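Local coordinates for protein alpha-1,2-Mannosidase (PDB 1HCU) that probably trims alpha-1,2-linked mannoses from high-mannose N-glycans, as a calcium-dependent glycoside hydrolase of family 47, at residues 61-66 and 109-114; 308-313 and 391-396; 450-455 and 484-489. All blocks are in the same frame, centred on the assembly; numbering follows the deposited sequence.

Contact 1 of 3, residues 61-66 and 109-114; sequences GLDTAI and LLSAYD
Ala112 of helix 98-117 faces Leu62, Asp63 and Ile66 of helix 56-67, two helices that run side by side in the same direction, as neighbours within one layer of the (alpha/alpha)7 barrel of family 47 do. The axes of these short segments approach to 8.6 Å and diverge by 24°. The backbones come nearest at Asp63 and Ala112, whose CA atoms are 5.0 Å apart, a spacing that a bare methyl group at position 112 helps to allow.

The apolar part centres on that methyl. Leu62 and Ile66, one turn apart on the same helix, both present carbon to it. Leu62 CD2 touches Ala112 CB at 3.5 Å, with the branch carbon CG following at 3.8 Å. Ile66 reaches across with the end of its longer arm; its chi2 of 172° stretches CD1 outward until it lies 4.1 Å from both CA and CB of Ala112. Leu133 of helix 127-144 touches both Leu62 and Ala112, while Ile77 and Val74 of helix 71-80 touch Leu62 and Ile66 respectively.

The polar part lies beside it. Both carboxylate oxygens of Asp63 also have partners beyond the helix pair: OD1 is hydrogen-bonded to His488 ND1 and OD2 forms a salt bridge with Lys459. A buried acid is thus met by an imidazole N-H and an ammonium group, which probably favours its charged form. Serine suits the facing position because its short arm brings a hydroxyl to the carboxylate without filling much volume. Ser111 OG stands 2.9 Å from Asp63 OD1, although Gly107 O and Gly108 O, in the preceding turn, also compete for its single proton.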
ATOM      1  N   GLY A  61       4.366 -10.317  -7.093  1.00 14.01           N
ATOM      2  CA  GLY A  61       4.992  -9.794  -8.302  1.00 12.55           C
ATOM      3  C   GLY A  61       4.345 -10.212  -9.616  1.00 12.41           C
ATOM      4  O   GLY A  61       4.629  -9.643 -10.676  1.00 11.88           O
ATOM      5  N   LEU A  62       3.457 -11.196  -9.547  1.00  9.87           N
ATOM      6  CA  LEU A  62       2.781 -11.711 -10.728  1.00  8.93           C
ATOM      7  C   LEU A  62       2.173 -10.643 -11.643  1.00  9.50           C
ATOM      8  O   LEU A  62       2.454 -10.620 -12.838  1.00  9.01           O
ATOM      9  CB  LEU A  62       1.694 -12.704 -10.303  1.00  7.86           C
ATOM     10  CG  LEU A  62       0.807 -13.295 -11.397  1.00  8.66           C
ATOM     11  CD1 LEU A  62       1.665 -13.929 -12.472  1.00  7.81           C
ATOM     12  CD2 LEU A  62      -0.149 -14.334 -10.782  1.00  9.44           C
ATOM     13  N   ASP A  63       1.339  -9.762 -11.100  1.00  8.97           N
ATOM     14  CA  ASP A  63       0.722  -8.752 -11.941  1.00 11.51           C
ATOM     15  C   ASP A  63       1.714  -7.715 -12.457  1.00 11.51           C
ATOM     16  O   ASP A  63       1.538  -7.169 -13.546  1.00 11.36           O
ATOM     17  CB  ASP A  63      -0.451  -8.075 -11.221  1.00 13.48           C
ATOM     18  CG  ASP A  63      -0.031  -7.302  -9.989  1.00 16.50           C
ATOM     19  OD1 ASP A  63      -0.922  -6.660  -9.396  1.00 18.07           O
ATOM     20  OD2 ASP A  63       1.162  -7.329  -9.610  1.00 17.32           O
ATOM     21  N   THR A  64       2.763  -7.447 -11.689  1.00 11.15           N
ATOM     22  CA  THR A  64       3.759  -6.492 -12.138  1.00 11.41           C
ATOM     23  C   THR A  64       4.409  -7.091 -13.384  1.00 12.55           C
ATOM     24  O   THR A  64       4.641  -6.393 -14.371  1.00 13.54           O
ATOM     25  CB  THR A  64       4.826  -6.233 -11.054  1.00 11.33           C
ATOM     26  OG1 THR A  64       4.199  -5.667  -9.893  1.00 11.35           O
ATOM     27  CG2 THR A  64       5.884  -5.265 -11.566  1.00 10.64           C
ATOM     28  N   ALA A  65       4.672  -8.398 -13.343  1.00 12.80           N
ATOM     29  CA  ALA A  65       5.285  -9.108 -14.467  1.00 11.72           C
ATOM     30  C   ALA A  65       4.368  -9.075 -15.682  1.00 12.36           C
ATOM     31  O   ALA A  65       4.832  -9.059 -16.818  1.00 15.12           O
ATOM     32  CB  ALA A  65       5.575 -10.556 -14.076  1.00  9.05           C
ATOM     33  N   ILE A  66       3.062  -9.077 -15.443  1.00 12.87           N
ATOM     34  CA  ILE A  66       2.098  -9.043 -16.539  1.00 12.93           C
ATOM     35  C   ILE A  66       2.118  -7.685 -17.240  1.00 12.28           C
ATOM     36  O   ILE A  66       2.147  -7.620 -18.463  1.00 13.39           O
ATOM     37  CB  ILE A  66       0.662  -9.323 -16.029  1.00 12.17           C
ATOM     38  CG1 ILE A  66       0.532 -10.784 -15.616  1.00 10.87           C
ATOM     39  CG2 ILE A  66      -0.353  -8.998 -17.113  1.00 10.65           C
ATOM     40  CD1 ILE A  66      -0.777 -11.099 -14.940  1.00 10.69           C
ATOM     41  N   LEU A 109      -3.831 -12.436  -6.571  1.00 12.14           N
ATOM     42  CA  LEU A 109      -4.508 -13.437  -7.399  1.00 12.93           C
ATOM     43  C   LEU A 109      -5.633 -12.798  -8.202  1.00 12.28           C
ATOM     44  O   LEU A 109      -5.808 -13.095  -9.380  1.00 13.44           O
ATOM     45  CB  LEU A 109      -5.073 -14.566  -6.520  1.00 12.64           C
ATOM     46  CG  LEU A 109      -4.072 -15.480  -5.794  1.00 15.44           C
ATOM     47  CD1 LEU A 109      -4.769 -16.250  -4.658  1.00 13.48           C
ATOM     48  CD2 LEU A 109      -3.443 -16.441  -6.801  1.00 13.28           C
ATOM     49  N   LEU A 110      -6.391 -11.918  -7.559  1.00 13.16           N
ATOM     50  CA  LEU A 110      -7.503 -11.244  -8.220  1.00 14.57           C
ATOM     51  C   LEU A 110      -7.063 -10.232  -9.282  1.00 13.68           C
ATOM     52  O   LEU A 110      -7.687 -10.137 -10.342  1.00 14.32           O
ATOM     53  CB  LEU A 110      -8.399 -10.560  -7.179  1.00 18.49           C
ATOM     54  CG  LEU A 110      -9.679 -11.276  -6.718  1.00 21.67           C
ATOM     55  CD1 LEU A 110      -9.420 -12.730  -6.381  1.00 24.61           C
ATOM     56  CD2 LEU A 110     -10.229 -10.542  -5.509  1.00 23.61           C
ATOM     57  N   SER A 111      -5.998  -9.481  -9.019  1.00 11.53           N
ATOM     58  CA  SER A 111      -5.537  -8.505 -10.003  1.00 11.80           C
ATOM     59  C   SER A 111      -4.994  -9.247 -11.223  1.00 12.77           C
ATOM     60  O   SER A 111      -5.268  -8.870 -12.365  1.00 12.19           O
ATOM     61  CB  SER A 111      -4.464  -7.581  -9.406  1.00 11.30           C
ATOM     62  OG  SER A 111      -3.314  -8.303  -9.004  1.00 12.33           O
ATOM     63  N   ALA A 112      -4.236 -10.314 -10.980  1.00 12.87           N
ATOM     64  CA  ALA A 112      -3.691 -11.109 -12.073  1.00 12.30           C
ATOM     65  C   ALA A 112      -4.852 -11.696 -12.872  1.00 12.78           C
ATOM     66  O   ALA A 112      -4.826 -11.718 -14.103  1.00 14.73           O
ATOM     67  CB  ALA A 112      -2.818 -12.229 -11.525  1.00 11.76           C
ATOM     68  N   TYR A 113      -5.879 -12.163 -12.173  1.00 11.69           N
ATOM     69  CA  TYR A 113      -7.028 -12.737 -12.856  1.00 12.91           C
ATOM     70  C   TYR A 113      -7.706 -11.691 -13.749  1.00 14.11           C
ATOM     71  O   TYR A 113      -7.972 -11.951 -14.924  1.00 14.90           O
ATOM     72  CB  TYR A 113      -8.012 -13.288 -11.827  1.00 13.47           C
ATOM     73  CG  TYR A 113      -9.211 -13.976 -12.427  1.00 14.29           C
ATOM     74  CD1 TYR A 113      -9.111 -15.244 -13.000  1.00 14.68           C
ATOM     75  CD2 TYR A 113     -10.451 -13.352 -12.420  1.00 15.37           C
ATOM     76  CE1 TYR A 113     -10.233 -15.866 -13.552  1.00 15.59           C
ATOM     77  CE2 TYR A 113     -11.559 -13.950 -12.960  1.00 14.81           C
ATOM     78  CZ  TYR A 113     -11.454 -15.201 -13.525  1.00 17.01           C
ATOM     79  OH  TYR A 113     -12.585 -15.746 -14.083  1.00 18.13           O
ATOM     80  N   ASP A 114      -7.964 -10.504 -13.201  1.00 14.63           N
ATOM     81  CA  ASP A 114      -8.604  -9.447 -13.972  1.00 15.90           C
ATOM     82  C   ASP A 114      -7.763  -8.998 -15.168  1.00 17.72           C
ATOM     83  O   ASP A 114      -8.302  -8.716 -16.236  1.00 18.63           O
ATOM     84  CB  ASP A 114      -8.933  -8.237 -13.086  1.00 16.84           C
ATOM     85  CG  ASP A 114     -10.204  -8.436 -12.261  1.00 17.48           C
ATOM     86  OD1 ASP A 114     -11.070  -9.233 -12.680  1.00 19.31           O
ATOM     87  OD2 ASP A 114     -10.350  -7.782 -11.206  1.00 18.59           O
TER

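Contact 2 of 3, residues 308-313 and 391-396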
ATOM      1  N   LEU A 308       5.157   5.623   5.563  1.00 12.51           N
ATOM      2  CA  LEU A 308       3.827   5.039   5.334  1.00 14.86           C
ATOM      3  C   LEU A 308       2.810   6.114   4.971  1.00 14.77           C
ATOM      4  O   LEU A 308       2.001   5.930   4.060  1.00 13.15           O
ATOM      5  CB  LEU A 308       3.333   4.268   6.574  1.00 13.26           C
ATOM      6  CG  LEU A 308       4.021   2.942   6.925  1.00 15.69           C
ATOM      7  CD1 LEU A 308       3.441   2.389   8.227  1.00 14.41           C
ATOM      8  CD2 LEU A 308       3.830   1.938   5.789  1.00 15.14           C
ATOM      9  N   ALA A 309       2.860   7.242   5.675  1.00 14.85           N
ATOM     10  CA  ALA A 309       1.921   8.333   5.412  1.00 15.93           C
ATOM     11  C   ALA A 309       2.160   9.038   4.079  1.00 16.23           C
ATOM     12  O   ALA A 309       1.323   9.825   3.640  1.00 15.72           O
ATOM     13  CB  ALA A 309       1.972   9.351   6.539  1.00 13.92           C
ATOM     14  N   SER A 310       3.283   8.761   3.423  1.00 14.77           N
ATOM     15  CA  SER A 310       3.552   9.440   2.164  1.00 15.44           C
ATOM     16  C   SER A 310       2.629   8.991   1.029  1.00 14.56           C
ATOM     17  O   SER A 310       2.647   9.576  -0.053  1.00 15.90           O
ATOM     18  CB  SER A 310       5.017   9.263   1.752  1.00 13.97           C
ATOM     19  OG  SER A 310       5.295   7.925   1.391  1.00 17.15           O
ATOM     20  N   PHE A 311       1.821   7.964   1.270  1.00 12.08           N
ATOM     21  CA  PHE A 311       0.901   7.462   0.247  1.00 11.25           C
ATOM     22  C   PHE A 311      -0.282   8.431   0.155  1.00 11.59           C
ATOM     23  O   PHE A 311      -1.023   8.441  -0.826  1.00 10.43           O
ATOM     24  CB  PHE A 311       0.371   6.075   0.635  1.00 10.22           C
ATOM     25  CG  PHE A 311      -0.929   6.123   1.396  1.00  8.50           C
ATOM     26  CD1 PHE A 311      -2.137   5.911   0.742  1.00  9.11           C
ATOM     27  CD2 PHE A 311      -0.950   6.474   2.743  1.00  9.16           C
ATOM     28  CE1 PHE A 311      -3.349   6.053   1.414  1.00  8.60           C
ATOM     29  CE2 PHE A 311      -2.150   6.622   3.424  1.00  8.56           C
ATOM     30  CZ  PHE A 311      -3.355   6.410   2.758  1.00  9.97           C
ATOM     31  N   GLY A 312      -0.449   9.235   1.200  1.00 12.54           N
ATOM     32  CA  GLY A 312      -1.538  10.195   1.253  1.00 12.73           C
ATOM     33  C   GLY A 312      -1.684  11.062   0.019  1.00 13.13           C
ATOM     34  O   GLY A 312      -2.798  11.261  -0.471  1.00 14.68           O
ATOM     35  N   GLY A 313      -0.566  11.575  -0.489  1.00 10.75           N
ATOM     36  CA  GLY A 313      -0.613  12.435  -1.658  1.00  9.86           C
ATOM     37  C   GLY A 313      -1.403  11.862  -2.816  1.00  9.41           C
ATOM     38  O   GLY A 313      -2.236  12.543  -3.428  1.00  9.49           O
ATOM     39  N   ARG A 391      10.059   0.478   0.646  1.00 11.87           N
ATOM     40  CA  ARG A 391       8.650   0.879   0.596  1.00 13.48           C
ATOM     41  C   ARG A 391       8.325   1.607  -0.701  1.00 13.09           C
ATOM     42  O   ARG A 391       9.215   2.126  -1.369  1.00 14.98           O
ATOM     43  CB  ARG A 391       8.271   1.740   1.804  1.00 12.54           C
ATOM     44  CG  ARG A 391       8.201   0.920   3.100  1.00 13.63           C
ATOM     45  CD  ARG A 391       7.541   1.701   4.209  1.00 13.90           C
ATOM     46  NE  ARG A 391       7.612   1.052   5.518  1.00 13.38           N
ATOM     47  CZ  ARG A 391       6.973  -0.064   5.868  1.00 14.77           C
ATOM     48  NH1 ARG A 391       6.191  -0.706   5.003  1.00 13.83           N
ATOM     49  NH2 ARG A 391       7.094  -0.522   7.108  1.00 13.15           N
ATOM     50  N   PRO A 392       7.044   1.645  -1.077  1.00 12.53           N
ATOM     51  CA  PRO A 392       6.679   2.315  -2.324  1.00 11.66           C
ATOM     52  C   PRO A 392       5.812   3.567  -2.232  1.00 12.65           C
ATOM     53  O   PRO A 392       5.595   4.244  -3.240  1.00 13.36           O
ATOM     54  CB  PRO A 392       5.943   1.216  -3.056  1.00 10.22           C
ATOM     55  CG  PRO A 392       5.079   0.659  -1.917  1.00 11.65           C
ATOM     56  CD  PRO A 392       6.001   0.675  -0.686  1.00 10.89           C
ATOM     57  N   GLU A 393       5.316   3.875  -1.044  1.00 11.84           N
ATOM     58  CA  GLU A 393       4.417   5.007  -0.879  1.00 12.45           C
ATOM     59  C   GLU A 393       4.759   6.314  -1.584  1.00 12.43           C
ATOM     60  O   GLU A 393       3.874   6.973  -2.117  1.00 13.75           O
ATOM     61  CB  GLU A 393       4.192   5.281   0.607  1.00 12.83           C
ATOM     62  CG  GLU A 393       3.493   4.142   1.328  1.00 16.07           C
ATOM     63  CD  GLU A 393       4.445   3.036   1.727  1.00 17.32           C
ATOM     64  OE1 GLU A 393       3.965   1.962   2.137  1.00 21.97           O
ATOM     65  OE2 GLU A 393       5.668   3.237   1.640  1.00 16.77           O
ATOM     66  N   THR A 394       6.027   6.698  -1.588  1.00 12.02           N
ATOM     67  CA  THR A 394       6.423   7.946  -2.219  1.00 11.11           C
ATOM     68  C   THR A 394       6.379   7.861  -3.747  1.00 11.95           C
ATOM     69  O   THR A 394       5.872   8.777  -4.417  1.00  9.52           O
ATOM     70  CB  THR A 394       7.812   8.362  -1.708  1.00 12.11           C
ATOM     71  OG1 THR A 394       7.717   8.648  -0.306  1.00 10.90           O
ATOM     72  CG2 THR A 394       8.318   9.592  -2.435  1.00 12.64           C
ATOM     73  N   LEU A 395       6.892   6.756  -4.286  1.00  9.77           N
ATOM     74  CA  LEU A 395       6.868   6.529  -5.723  1.00  9.58           C
ATOM     75  C   LEU A 395       5.400   6.475  -6.125  1.00 10.61           C
ATOM     76  O   LEU A 395       5.020   6.890  -7.224  1.00 11.74           O
ATOM     77  CB  LEU A 395       7.552   5.205  -6.064  1.00  9.31           C
ATOM     78  CG  LEU A 395       9.071   5.193  -5.888  1.00  9.89           C
ATOM     79  CD1 LEU A 395       9.537   3.757  -5.768  1.00 11.13           C
ATOM     80  CD2 LEU A 395       9.748   5.906  -7.073  1.00  8.04           C
ATOM     81  N   GLU A 396       4.573   5.973  -5.212  1.00 10.93           N
ATOM     82  CA  GLU A 396       3.140   5.877  -5.454  1.00 12.00           C
ATOM     83  C   GLU A 396       2.564   7.279  -5.613  1.00 11.76           C
ATOM     84  O   GLU A 396       1.905   7.577  -6.608  1.00 10.35           O
ATOM     85  CB  GLU A 396       2.446   5.174  -4.281  1.00 13.61           C
ATOM     86  CG  GLU A 396       0.950   4.928  -4.453  1.00 14.66           C
ATOM     87  CD  GLU A 396       0.366   4.189  -3.258  1.00 15.07           C
ATOM     88  OE1 GLU A 396       1.147   3.527  -2.545  1.00 18.56           O
ATOM     89  OE2 GLU A 396      -0.862   4.256  -3.031  1.00 15.47           O
TER
HETATM   90  O   HOH W   1      -1.943   6.747  -2.769  1.00  4.26           O
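Phe311 and Glu393 bring their CA atoms within 4.4 Å of each other where the turn leading into helix 312-323 meets the first turn of helix 393-405. Glu393, a predicted active-site residue, lies with its aliphatic part against this turn: CB sits a tight 3.0 Å from Ser310 OG, and CG packs 3.7 Å from Phe311 CB. A bend at chi2 (82°) turns CD aside, and the side chain comes to run next to that of Leu308, both pointing the same way; His307 makes a weak hydrogen bond to OE2.

Two hydroxyls form the direct polar link. Thr394 OG1 donates to Ser310 OG over 3.0 Å, so the serine hydroxyl accepts from Thr394 and bonds on to the carbonyl of His307. Leu308 puts CD2 over one face of the Arg391 guanidinium, displaced toward its rim and 3.6 Å from NH1. That contact suits a methyl, since the face of the group offers no N-H to a partner, while NE forms a salt bridge with Glu353, a predicted proton donor.

Glu396 sends an extended chain to the edge of the Phe311 ring. Its OE2 receives one proton of water 1 at 2.7 Å, and the same water gives its other proton to Phe311 O, tying the helix to the turn.

Around this junction, Tyr339 of helix 326-344 touches Ser310, Asp245 and Glu249 of helix 245-257 touch the Phe311 side chain, and Tyr460 of helix 451-465 lies against Glu396, while strand 300-306 runs in just before Leu308.

Contact 3 of 3, residues 450-455 and 484-489. With CA (calcium ion), chain H.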
ATOM      1  N   GLU A 450      11.547  -7.451   0.674  1.00 15.47           N
ATOM      2  CA  GLU A 450      10.114  -7.628   0.871  1.00 16.20           C
ATOM      3  C   GLU A 450       9.363  -7.808  -0.443  1.00 15.79           C
ATOM      4  O   GLU A 450       9.758  -7.263  -1.477  1.00 15.42           O
ATOM      5  CB  GLU A 450       9.554  -6.430   1.629  1.00 18.47           C
ATOM      6  CG  GLU A 450      10.093  -6.308   3.037  1.00 22.70           C
ATOM      7  CD  GLU A 450       9.408  -7.243   4.005  1.00 25.48           C
ATOM      8  OE1 GLU A 450       9.922  -7.409   5.131  1.00 26.25           O
ATOM      9  OE2 GLU A 450       8.349  -7.807   3.647  1.00 28.81           O
ATOM     10  N   SER A 451       8.265  -8.556  -0.391  1.00 14.64           N
ATOM     11  CA  SER A 451       7.475  -8.812  -1.588  1.00 13.86           C
ATOM     12  C   SER A 451       6.899  -7.544  -2.234  1.00 13.30           C
ATOM     13  O   SER A 451       6.793  -7.472  -3.460  1.00 11.28           O
ATOM     14  CB  SER A 451       6.352  -9.819  -1.280  1.00 12.78           C
ATOM     15  OG  SER A 451       5.355  -9.268  -0.439  1.00 15.69           O
ATOM     16  N   PHE A 452       6.531  -6.543  -1.431  1.00 12.50           N
ATOM     17  CA  PHE A 452       5.980  -5.320  -2.015  1.00 12.33           C
ATOM     18  C   PHE A 452       6.991  -4.587  -2.918  1.00 12.47           C
ATOM     19  O   PHE A 452       6.640  -3.653  -3.637  1.00 10.88           O
ATOM     20  CB  PHE A 452       5.419  -4.390  -0.923  1.00 13.39           C
ATOM     21  CG  PHE A 452       6.365  -4.126   0.218  1.00 13.92           C
ATOM     22  CD1 PHE A 452       7.540  -3.424   0.010  1.00 11.98           C
ATOM     23  CD2 PHE A 452       6.054  -4.551   1.510  1.00 13.18           C
ATOM     24  CE1 PHE A 452       8.397  -3.139   1.063  1.00 14.63           C
ATOM     25  CE2 PHE A 452       6.908  -4.272   2.576  1.00 16.15           C
ATOM     26  CZ  PHE A 452       8.083  -3.561   2.352  1.00 13.20           C
ATOM     27  N   TRP A 453       8.249  -5.018  -2.884  1.00 13.03           N
ATOM     28  CA  TRP A 453       9.253  -4.425  -3.760  1.00 13.63           C
ATOM     29  C   TRP A 453       8.788  -4.810  -5.169  1.00 13.88           C
ATOM     30  O   TRP A 453       8.744  -3.972  -6.070  1.00 16.48           O
ATOM     31  CB  TRP A 453      10.626  -5.015  -3.456  1.00 13.22           C
ATOM     32  CG  TRP A 453      11.701  -4.710  -4.463  1.00 13.01           C
ATOM     33  CD1 TRP A 453      12.439  -5.620  -5.163  1.00 13.20           C
ATOM     34  CD2 TRP A 453      12.208  -3.416  -4.833  1.00 12.60           C
ATOM     35  NE1 TRP A 453      13.374  -4.980  -5.942  1.00 12.48           N
ATOM     36  CE2 TRP A 453      13.254  -3.628  -5.759  1.00 12.01           C
ATOM     37  CE3 TRP A 453      11.881  -2.103  -4.470  1.00 11.58           C
ATOM     38  CZ2 TRP A 453      13.980  -2.576  -6.327  1.00 13.33           C
ATOM     39  CZ3 TRP A 453      12.600  -1.055  -5.034  1.00 12.45           C
ATOM     40  CH2 TRP A 453      13.641  -1.300  -5.955  1.00 13.43           C
ATOM     41  N   PHE A 454       8.406  -6.076  -5.333  1.00 11.79           N
ATOM     42  CA  PHE A 454       7.917  -6.591  -6.609  1.00 12.52           C
ATOM     43  C   PHE A 454       6.561  -6.017  -7.005  1.00 13.34           C
ATOM     44  O   PHE A 454       6.363  -5.580  -8.139  1.00 12.54           O
ATOM     45  CB  PHE A 454       7.756  -8.117  -6.567  1.00 12.99           C
ATOM     46  CG  PHE A 454       9.045  -8.873  -6.621  1.00 15.15           C
ATOM     47  CD1 PHE A 454       9.513  -9.553  -5.500  1.00 15.58           C
ATOM     48  CD2 PHE A 454       9.791  -8.917  -7.794  1.00 15.76           C
ATOM     49  CE1 PHE A 454      10.702 -10.263  -5.546  1.00 16.11           C
ATOM     50  CE2 PHE A 454      10.984  -9.625  -7.852  1.00 15.80           C
ATOM     51  CZ  PHE A 454      11.442 -10.300  -6.727  1.00 16.39           C
ATOM     52  N   ALA A 455       5.627  -6.023  -6.062  1.00 11.50           N
ATOM     53  CA  ALA A 455       4.274  -5.562  -6.334  1.00 11.12           C
ATOM     54  C   ALA A 455       4.039  -4.066  -6.429  1.00 10.64           C
ATOM     55  O   ALA A 455       3.235  -3.614  -7.245  1.00  8.92           O
ATOM     56  CB  ALA A 455       3.325  -6.148  -5.291  1.00  9.75           C
ATOM     57  N   ASN A 484      -5.449  -1.797  -5.351  1.00 11.58           N
ATOM     58  CA  ASN A 484      -5.720  -2.170  -3.975  1.00 12.03           C
ATOM     59  C   ASN A 484      -4.522  -1.609  -3.213  1.00 11.92           C
ATOM     60  O   ASN A 484      -3.628  -1.022  -3.819  1.00 11.64           O
ATOM     61  CB  ASN A 484      -5.847  -3.702  -3.836  1.00 12.65           C
ATOM     62  CG  ASN A 484      -4.544  -4.386  -3.445  1.00 12.86           C
ATOM     63  OD1 ASN A 484      -3.469  -4.060  -3.947  1.00 15.73           O
ATOM     64  ND2 ASN A 484      -4.647  -5.359  -2.555  1.00 12.84           N
ATOM     65  N   THR A 485      -4.487  -1.778  -1.902  1.00 12.22           N
ATOM     66  CA  THR A 485      -3.388  -1.215  -1.127  1.00 13.33           C
ATOM     67  C   THR A 485      -1.998  -1.790  -1.429  1.00 14.30           C
ATOM     68  O   THR A 485      -0.995  -1.177  -1.097  1.00 14.77           O
ATOM     69  CB  THR A 485      -3.690  -1.329   0.378  1.00 13.06           C
ATOM     70  OG1 THR A 485      -3.232  -0.149   1.032  1.00 15.24           O
ATOM     71  CG2 THR A 485      -3.012  -2.543   0.988  1.00 15.37           C
ATOM     72  N   GLU A 486      -1.937  -2.956  -2.065  1.00 15.03           N
ATOM     73  CA  GLU A 486      -0.649  -3.577  -2.384  1.00 14.97           C
ATOM     74  C   GLU A 486      -0.383  -3.433  -3.886  1.00 15.14           C
ATOM     75  O   GLU A 486       0.230  -4.294  -4.517  1.00 14.95           O
ATOM     76  CB  GLU A 486      -0.664  -5.063  -1.987  1.00 15.88           C
ATOM     77  CG  GLU A 486       0.699  -5.750  -1.995  1.00 19.03           C
ATOM     78  CD  GLU A 486       1.515  -5.484  -0.728  1.00 19.97           C
ATOM     79  OE1 GLU A 486       1.104  -4.639   0.095  1.00 18.76           O
ATOM     80  OE2 GLU A 486       2.577  -6.129  -0.564  1.00 19.85           O
ATOM     81  N   ALA A 487      -0.881  -2.344  -4.451  1.00 14.28           N
ATOM     82  CA  ALA A 487      -0.701  -2.056  -5.865  1.00 13.90           C
ATOM     83  C   ALA A 487      -1.246  -3.130  -6.801  1.00 13.71           C
ATOM     84  O   ALA A 487      -0.707  -3.332  -7.886  1.00 12.57           O
ATOM     85  CB  ALA A 487       0.778  -1.820  -6.154  1.00 14.69           C
ATOM     86  N   HIS A 488      -2.303  -3.824  -6.388  1.00 14.58           N
ATOM     87  CA  HIS A 488      -2.915  -4.842  -7.244  1.00 14.60           C
ATOM     88  C   HIS A 488      -4.201  -4.262  -7.821  1.00 15.19           C
ATOM     89  O   HIS A 488      -5.186  -4.091  -7.111  1.00 16.94           O
ATOM     90  CB  HIS A 488      -3.213  -6.120  -6.455  1.00 13.75           C
ATOM     91  CG  HIS A 488      -1.989  -6.769  -5.890  1.00 13.22           C
ATOM     92  ND1 HIS A 488      -0.873  -7.033  -6.651  1.00 13.31           N
ATOM     93  CD2 HIS A 488      -1.694  -7.179  -4.634  1.00 13.00           C
ATOM     94  CE1 HIS A 488       0.061  -7.573  -5.889  1.00 12.77           C
ATOM     95  NE2 HIS A 488      -0.412  -7.672  -4.661  1.00 12.02           N
ATOM     96  N   PRO A 489      -4.203  -3.947  -9.124  1.00 14.91           N
ATOM     97  CA  PRO A 489      -5.360  -3.372  -9.819  1.00 14.95           C
ATOM     98  C   PRO A 489      -6.511  -4.334 -10.116  1.00 15.10           C
ATOM     99  O   PRO A 489      -6.305  -5.376 -10.731  1.00 17.62           O
ATOM    100  CB  PRO A 489      -4.735  -2.829 -11.098  1.00 14.67           C
ATOM    101  CG  PRO A 489      -3.704  -3.874 -11.404  1.00 13.01           C
ATOM    102  CD  PRO A 489      -3.057  -4.080 -10.043  1.00 14.16           C
TER
HETATM  103 CA    CA H1495      -0.483   0.639   0.856  1.00 23.52          CA
HETATM  104  O   HOH W   2      -0.736  -1.294   2.931  1.00 18.82           O
HETATM  105  O   HOH W   3       1.288   0.887   2.982  1.00 46.70           O
HETATM  106  O   HOH W   4      -1.459   2.884   2.054  1.00 16.54           O
HETATM  107  O   HOH W   5       1.676   1.383  -0.702  1.00 11.59           O
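Ala455 and Phe452 meet Glu486, Ala487 and His488 in a buried van der Waals contact, with no hydrogen bond between the two sides, where the start of helix 451-465 faces the calcium-binding loop between strands 481-483 and 489-491. The methyl of Ala455 is small enough to fit under the loop, 3.7 Å from Glu486 O and 3.6 Å from His488 CE1. In return Ala487 presses its CB to 3.2 Å from Ala455 O. A bend at chi2 (81°) swings CD of Glu486 toward the helix, and OE2 lies at the edge of the Phe452 ring, 3.4 Å from Phe452 CB.

The loop is shaped from within by Asn484. Its OD1 takes the N-H of Glu486 and that of His488 from opposite faces of the amide plane, the first bond completing an Asx turn. Glu486 O then lies over the centre of the His488 ring, and NE2 of that ring is hydrogen-bonded to Asp60.

Thr485 holds the calcium ion with O at 2.7 Å and OG1 at 2.9 Å; four waters also bind it. With a single residue supplying the protein ligands, the metal keeps a largely aqueous shell, consistent with a role in binding substrate.

Contact 3 is the middle member: its centre lies 10 Å from that of contact 1 and 12 Å from that of contact 2, whereas contacts 1 and 2 are 21 Å apart and do not touch. Besides the Asp63–His488 bond, contacts 1 and 3 share one between Thr64 OG1 and Phe454 O, 2.8 Å long, and Ser111 packs on Pro489. Contacts 2 and 3 meet by van der Waals packing, Arg391 N lying 4.0 Å from Phe452 CE1. Both border the predicted active site: contact 2 holds Glu393, with the Arg391 and Glu353 side chains about 3 Å apart, and the side chain of Glu486 is about 6 Å from that of Glu100. Calcium lies about 5 Å from the Glu396 side chain; contact 1 stands behind the metal-binding loop.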